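Local coordinates for protein dTDP Sugar Isomerase (Desulfovibrio desulfuricans subsp. desulfuricans str. G20, PDB 3EJK) that probably epimerises the C3' and C5' positions of dTDP-4-dehydro-6-deoxy-glucose, giving dTDP-4-dehydro-beta-L-rhamnose, at residues A[69-73]-A[74-78]; A[96-99]-A[100-103]. All coordinates share one frame; numbering follows the deposited sequence.

Interaction 1 of 2, residues A[69-73]-A[74-78]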
ATOM      1  N   LYS A  69       8.183  18.329  -4.069  1.00 22.33           N
ATOM      2  CA  LYS A  69       9.306  17.487  -3.652  1.00 22.85           C
ATOM      3  C   LYS A  69      10.144  17.067  -4.845  1.00 22.77           C
ATOM      4  O   LYS A  69       9.638  16.860  -5.959  1.00 22.29           O
ATOM      5  CB  LYS A  69       8.789  16.209  -2.975  1.00 23.29           C
ATOM      6  CG  LYS A  69       9.821  15.546  -2.093  1.00 30.58           C
ATOM      7  CD  LYS A  69      10.213  16.573  -1.026  1.00 39.30           C
ATOM      8  CE  LYS A  69      10.630  15.955   0.249  1.00 41.04           C
ATOM      9  NZ  LYS A  69       9.415  15.562   0.961  1.00 39.90           N
ATOM     10  N   ARG A  70      11.413  16.851  -4.530  1.00 23.56           N
ATOM     11  CA  ARG A  70      12.442  16.397  -5.461  1.00 24.90           C
ATOM     12  C   ARG A  70      13.478  15.527  -4.751  1.00 26.08           C
ATOM     13  O   ARG A  70      13.866  15.818  -3.625  1.00 27.20           O
ATOM     14  CB  ARG A  70      13.147  17.620  -6.107  1.00 27.18           C
ATOM     15  CG  ARG A  70      14.116  17.217  -7.181  1.00 31.28           C
ATOM     16  CD  ARG A  70      14.515  18.337  -8.096  1.00 32.09           C
ATOM     17  NE  ARG A  70      15.350  19.323  -7.454  1.00 40.84           N
ATOM     18  CZ  ARG A  70      15.966  20.294  -8.116  1.00 46.43           C
ATOM     19  NH1 ARG A  70      15.849  20.351  -9.440  1.00 45.26           N
ATOM     20  NH2 ARG A  70      16.715  21.182  -7.464  1.00 45.76           N
ATOM     21  N   HIS A  71      13.890  14.445  -5.403  1.00 25.45           N
ATOM     22  CA  HIS A  71      14.957  13.563  -4.882  1.00 26.12           C
ATOM     23  C   HIS A  71      16.136  13.557  -5.835  1.00 26.14           C
ATOM     24  O   HIS A  71      15.957  13.590  -7.057  1.00 26.07           O
ATOM     25  CB  HIS A  71      14.466  12.126  -4.679  1.00 26.81           C
ATOM     26  CG  HIS A  71      13.533  11.968  -3.529  1.00 26.83           C
ATOM     27  ND1 HIS A  71      13.931  11.444  -2.318  1.00 27.47           N
ATOM     28  CD2 HIS A  71      12.226  12.291  -3.395  1.00 24.23           C
ATOM     29  CE1 HIS A  71      12.900  11.446  -1.490  1.00 30.85           C
ATOM     30  NE2 HIS A  71      11.849  11.934  -2.128  1.00 26.26           N
ATOM     31  N   SER A  72      17.333  13.515  -5.255  1.00 25.01           N
ATOM     32  CA  SER A  72      18.592  13.490  -6.018  1.00 25.46           C
ATOM     33  C   SER A  72      18.879  12.189  -6.751  1.00 24.19           C
ATOM     34  O   SER A  72      19.421  12.211  -7.859  1.00 25.19           O
ATOM     35  CB  SER A  72      19.804  13.763  -5.131  1.00 25.10           C
ATOM     36  OG  SER A  72      19.658  14.988  -4.489  1.00 34.20           O
ATOM     37  N   LEU A  73      18.559  11.067  -6.122  1.00 23.77           N
ATOM     38  CA  LEU A  73      18.833   9.762  -6.733  1.00 22.58           C
ATOM     39  C   LEU A  73      17.638   8.858  -6.845  1.00 22.04           C
ATOM     40  O   LEU A  73      17.561   8.027  -7.743  1.00 21.88           O
ATOM     41  CB  LEU A  73      19.822   8.969  -5.897  1.00 24.18           C
ATOM     42  CG  LEU A  73      21.301   9.273  -5.863  1.00 27.64           C
ATOM     43  CD1 LEU A  73      21.572  10.585  -5.165  1.00 22.79           C
ATOM     44  CD2 LEU A  73      21.956   8.067  -5.138  1.00 25.81           C
HETATM   45  N   MSE A  74      16.739   9.003  -5.879  1.00 22.81           N
HETATM   46  CA  MSE A  74      15.576   8.140  -5.746  1.00 23.07           C
HETATM   47  C   MSE A  74      14.540   8.281  -6.853  1.00 23.50           C
HETATM   48  O   MSE A  74      14.259   9.383  -7.334  1.00 24.32           O
HETATM   49  CB  MSE A  74      14.891   8.401  -4.392  1.00 22.68           C
HETATM   50  CG  MSE A  74      13.821   7.418  -4.045  1.00 21.81           C
HETATM   51 SE   MSE A  74      12.774   7.964  -2.479  0.75 21.87          SE
HETATM   52  CE  MSE A  74      14.176   8.038  -1.172  1.00 18.92           C
ATOM     53  N   THR A  75      13.985   7.127  -7.227  1.00 23.34           N
ATOM     54  CA  THR A  75      12.856   7.039  -8.156  1.00 24.29           C
ATOM     55  C   THR A  75      11.600   6.660  -7.377  1.00 24.39           C
ATOM     56  O   THR A  75      11.639   5.795  -6.501  1.00 22.84           O
ATOM     57  CB  THR A  75      13.093   5.968  -9.236  1.00 25.08           C
ATOM     58  OG1 THR A  75      14.199   6.358 -10.029  1.00 23.29           O
ATOM     59  CG2 THR A  75      11.869   5.759 -10.135  1.00 27.07           C
ATOM     60  N   GLN A  76      10.488   7.293  -7.739  1.00 23.61           N
ATOM     61  CA  GLN A  76       9.196   7.033  -7.100  1.00 22.62           C
ATOM     62  C   GLN A  76       8.344   6.148  -7.997  1.00 23.65           C
ATOM     63  O   GLN A  76       8.421   6.218  -9.229  1.00 21.28           O
ATOM     64  CB  GLN A  76       8.407   8.333  -6.852  1.00 23.46           C
ATOM     65  CG  GLN A  76       9.219   9.551  -6.420  1.00 23.42           C
ATOM     66  CD  GLN A  76      10.115   9.319  -5.221  1.00 22.29           C
ATOM     67  OE1 GLN A  76       9.720   8.687  -4.234  1.00 23.87           O
ATOM     68  NE2 GLN A  76      11.322   9.898  -5.271  1.00 22.43           N
ATOM     69  N   LEU A  77       7.576   5.279  -7.341  1.00 23.18           N
ATOM     70  CA  LEU A  77       6.570   4.419  -8.001  1.00 23.40           C
ATOM     71  C   LEU A  77       5.274   4.528  -7.194  1.00 22.40           C
ATOM     72  O   LEU A  77       5.089   3.873  -6.167  1.00 21.36           O
ATOM     73  CB  LEU A  77       7.008   2.960  -8.155  1.00 23.79           C
ATOM     74  CG  LEU A  77       8.153   2.698  -9.133  1.00 25.93           C
ATOM     75  CD1 LEU A  77       8.556   1.229  -9.078  1.00 25.73           C
ATOM     76  CD2 LEU A  77       7.765   3.099 -10.519  1.00 24.51           C
ATOM     77  N   PHE A  78       4.416   5.413  -7.689  1.00 23.04           N
ATOM     78  CA  PHE A  78       3.125   5.751  -7.086  1.00 22.42           C
ATOM     79  C   PHE A  78       1.987   4.891  -7.588  1.00 22.04           C
ATOM     80  O   PHE A  78       1.825   4.667  -8.788  1.00 21.94           O
ATOM     81  CB  PHE A  78       2.700   7.187  -7.449  1.00 23.66           C
ATOM     82  CG  PHE A  78       3.308   8.280  -6.607  1.00 24.68           C
ATOM     83  CD1 PHE A  78       4.413   8.075  -5.825  1.00 29.75           C
ATOM     84  CD2 PHE A  78       2.775   9.571  -6.685  1.00 33.43           C
ATOM     85  CE1 PHE A  78       4.960   9.113  -5.072  1.00 32.63           C
ATOM     86  CE2 PHE A  78       3.335  10.625  -5.951  1.00 32.36           C
ATOM     87  CZ  PHE A  78       4.439  10.380  -5.148  1.00 31.67           C
TER
HETATM   88  O   HOH W   1      16.513   5.924  -8.942  1.00 21.26           O
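The selenium of Met74, modelled as selenomethionine, lies over one face of the His71 imidazole, 3.5 Å above the plane and shifted toward the rim. From Met74 SE to the centroid of the His71 ring is 3.9 Å, on a line 24° off the ring normal, a Met-aromatic contact in its selenium form. Met74 gets there by leaving the backbone with CG anti to N (chi1 -170°) and staying extended through chi2, so that it runs alongside His71; the bend at chi3 then brings CE back to 3.6 Å from His71 ND1. Gln76 comes in from another direction, its side chain crossing that of His71 at about a right angle. A chain folded at chi2 carries Gln76 NE2 to 3.2 Å from His71 CD2, an oblique approach with amide and ring planes 36° apart.

The imidazole is held at both nitrogens by partners elsewhere: ND1 hydrogen-bonds Glu148 OE1, and NE2 hydrogen-bonds a bound citrate, probably picked up from the crystallisation liquor, which Lys69 NZ also grips. Such a molecule may mark a pocket here. Gln76 OE1 is bonded to Asn138, which helps fix the amide's rotation.

In the loop, water 1 donates to Leu73 O at 2.6 Å and accepts from Thr75 OG1 at 2.6 Å, bridging the two residues. Both Leu73 N and Met74 N turn to Glu148, which therefore ties the loop backbone as well as the ring.

This short connection joins the two sheets of the cupin-type beta fold: strand 65-71 lies between strands 123-128 and 149-151 in one, while strand 76-82 runs antiparallel between 114-118 and 134-140 in the other.

Interaction 2 of 2, residues A[96-99]-A[100-103]; sequences SPTS and GRLA
Gly100 and Arg101 complete a type II beta turn that begins at Thr98, directly overlapping the type I turn from Ser96 to Ser99. In the earlier turn Ser99 N bonds back to Ser96 O, and Ser96 OG takes the N-H of Thr98 N at 3.1 Å, making an ST turn.

Gly100 occupies the third position of the later turn with a positive phi of 87°. A CB on this backbone would collide with Ser99 O, which explains the glycine.

Arg101 closes the turn: its N donates to Thr98 O at 3.1 Å, nearly straight at 159°. Its side chain then doubles back over the loop. With CG anti to its own carbonyl carbon (chi1 -65°), Arg101 CB passes 3.4 Å from Thr98 O; the extended stem beyond it crosses the Thr98 side chain at about a right angle, Arg101 CD resting 3.9 Å from Thr98 CB. The guanidinium lays one face toward Pro97 O, which sits 3.7 Å above the plane near the rim. Thr98 OG1, meanwhile, is engaged with Asp91 and with Glu21 N, and Asp91 also bonds Ser96 OG, so both hydroxyls share the Asp91 carboxylate.

Leu102 starts the strand, its side chain on Val88 and Tyr90, and Ala103 follows by pairing its backbone with Leu89. The double turn thus ends the loop from strand 84-90 and feeds the chain into its antiparallel neighbour 102-108, an outermost strand of the five-stranded sheet within this chain.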
ATOM      1  N   SER A  96      17.975  18.061 -19.572  1.00 21.79           N
ATOM      2  CA  SER A  96      16.887  17.182 -20.034  1.00 22.72           C
ATOM      3  C   SER A  96      16.285  17.632 -21.366  1.00 22.77           C
ATOM      4  O   SER A  96      16.066  18.807 -21.600  1.00 22.60           O
ATOM      5  CB  SER A  96      15.757  17.094 -18.999  1.00 22.92           C
ATOM      6  OG  SER A  96      14.661  16.359 -19.521  1.00 22.52           O
ATOM      7  N   PRO A  97      15.972  16.678 -22.238  1.00 24.42           N
ATOM      8  CA  PRO A  97      15.375  17.091 -23.500  1.00 24.21           C
ATOM      9  C   PRO A  97      13.957  17.616 -23.319  1.00 23.05           C
ATOM     10  O   PRO A  97      13.371  18.119 -24.260  1.00 23.40           O
ATOM     11  CB  PRO A  97      15.392  15.816 -24.337  1.00 24.20           C
ATOM     12  CG  PRO A  97      15.442  14.714 -23.358  1.00 24.39           C
ATOM     13  CD  PRO A  97      16.158  15.221 -22.149  1.00 24.48           C
ATOM     14  N   THR A  98      13.429  17.503 -22.110  1.00 21.51           N
ATOM     15  CA  THR A  98      12.090  18.022 -21.801  1.00 20.13           C
ATOM     16  C   THR A  98      12.216  19.024 -20.668  1.00 20.27           C
ATOM     17  O   THR A  98      11.313  19.246 -19.902  1.00 20.42           O
ATOM     18  CB  THR A  98      11.070  16.930 -21.405  1.00 21.09           C
ATOM     19  OG1 THR A  98      11.499  16.251 -20.206  1.00 20.51           O
ATOM     20  CG2 THR A  98      10.866  15.918 -22.546  1.00 19.37           C
ATOM     21  N   SER A  99      13.374  19.637 -20.580  1.00 21.64           N
ATOM     22  CA  SER A  99      13.602  20.662 -19.558  1.00 21.82           C
ATOM     23  C   SER A  99      12.502  21.731 -19.570  1.00 22.77           C
ATOM     24  O   SER A  99      12.148  22.292 -20.599  1.00 22.88           O
ATOM     25  CB  SER A  99      14.956  21.342 -19.765  1.00 22.96           C
ATOM     26  OG  SER A  99      15.232  22.261 -18.719  1.00 24.05           O
ATOM     27  N   GLY A 100      11.994  22.028 -18.391  1.00 23.27           N
ATOM     28  CA  GLY A 100      11.011  23.092 -18.229  1.00 22.96           C
ATOM     29  C   GLY A 100       9.574  22.687 -18.432  1.00 23.79           C
ATOM     30  O   GLY A 100       8.676  23.476 -18.189  1.00 24.07           O
ATOM     31  N   ARG A 101       9.365  21.452 -18.871  1.00 22.99           N
ATOM     32  CA  ARG A 101       8.007  20.939 -19.121  1.00 23.74           C
ATOM     33  C   ARG A 101       7.295  20.349 -17.921  1.00 23.43           C
ATOM     34  O   ARG A 101       7.918  19.913 -16.956  1.00 23.48           O
ATOM     35  CB  ARG A 101       8.031  19.915 -20.279  1.00 25.40           C
ATOM     36  CG  ARG A 101       8.421  20.605 -21.558  1.00 31.25           C
ATOM     37  CD  ARG A 101       8.688  19.719 -22.723  1.00 37.82           C
ATOM     38  NE  ARG A 101       9.357  20.520 -23.758  1.00 44.53           N
ATOM     39  CZ  ARG A 101       9.841  20.054 -24.908  1.00 47.65           C
ATOM     40  NH1 ARG A 101       9.739  18.769 -25.228  1.00 46.85           N
ATOM     41  NH2 ARG A 101      10.429  20.895 -25.749  1.00 50.55           N
ATOM     42  N   LEU A 102       5.964  20.376 -18.014  1.00 22.85           N
ATOM     43  CA  LEU A 102       5.062  19.737 -17.042  1.00 22.78           C
ATOM     44  C   LEU A 102       4.432  18.455 -17.560  1.00 23.46           C
ATOM     45  O   LEU A 102       4.226  18.263 -18.752  1.00 23.64           O
ATOM     46  CB  LEU A 102       3.900  20.667 -16.682  1.00 22.32           C
ATOM     47  CG  LEU A 102       4.249  21.989 -15.997  1.00 22.74           C
ATOM     48  CD1 LEU A 102       3.008  22.855 -15.877  1.00 26.78           C
ATOM     49  CD2 LEU A 102       4.874  21.709 -14.643  1.00 22.49           C
ATOM     50  N   ALA A 103       4.148  17.570 -16.624  1.00 23.88           N
ATOM     51  CA  ALA A 103       3.358  16.373 -16.917  1.00 22.38           C
ATOM     52  C   ALA A 103       2.258  16.355 -15.854  1.00 22.81           C
ATOM     53  O   ALA A 103       2.526  16.552 -14.671  1.00 22.79           O
ATOM     54  CB  ALA A 103       4.207  15.089 -16.885  1.00 21.59           C
TER

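Overall arrangement
Both interactions belong to links next to the same five-stranded sheet, yet they do different jobs. Interaction 1, its centre about 9 Å from the centre of the chain, is partly buried and carries the chain from that sheet into the other one; interaction 2, its centre about 16 Å from the centre of the chain, is a surface turn between two adjacent strands of a single sheet. The centres of the two interactions lie about 16 Å apart, and they do not touch. In 69-78 the contact is made by side chains packed round an imidazole that also meets a bound citrate. In 96-103 backbone bonds and a serine hydroxyl shape the turns, and an arginine stem merely lies over them at the surface.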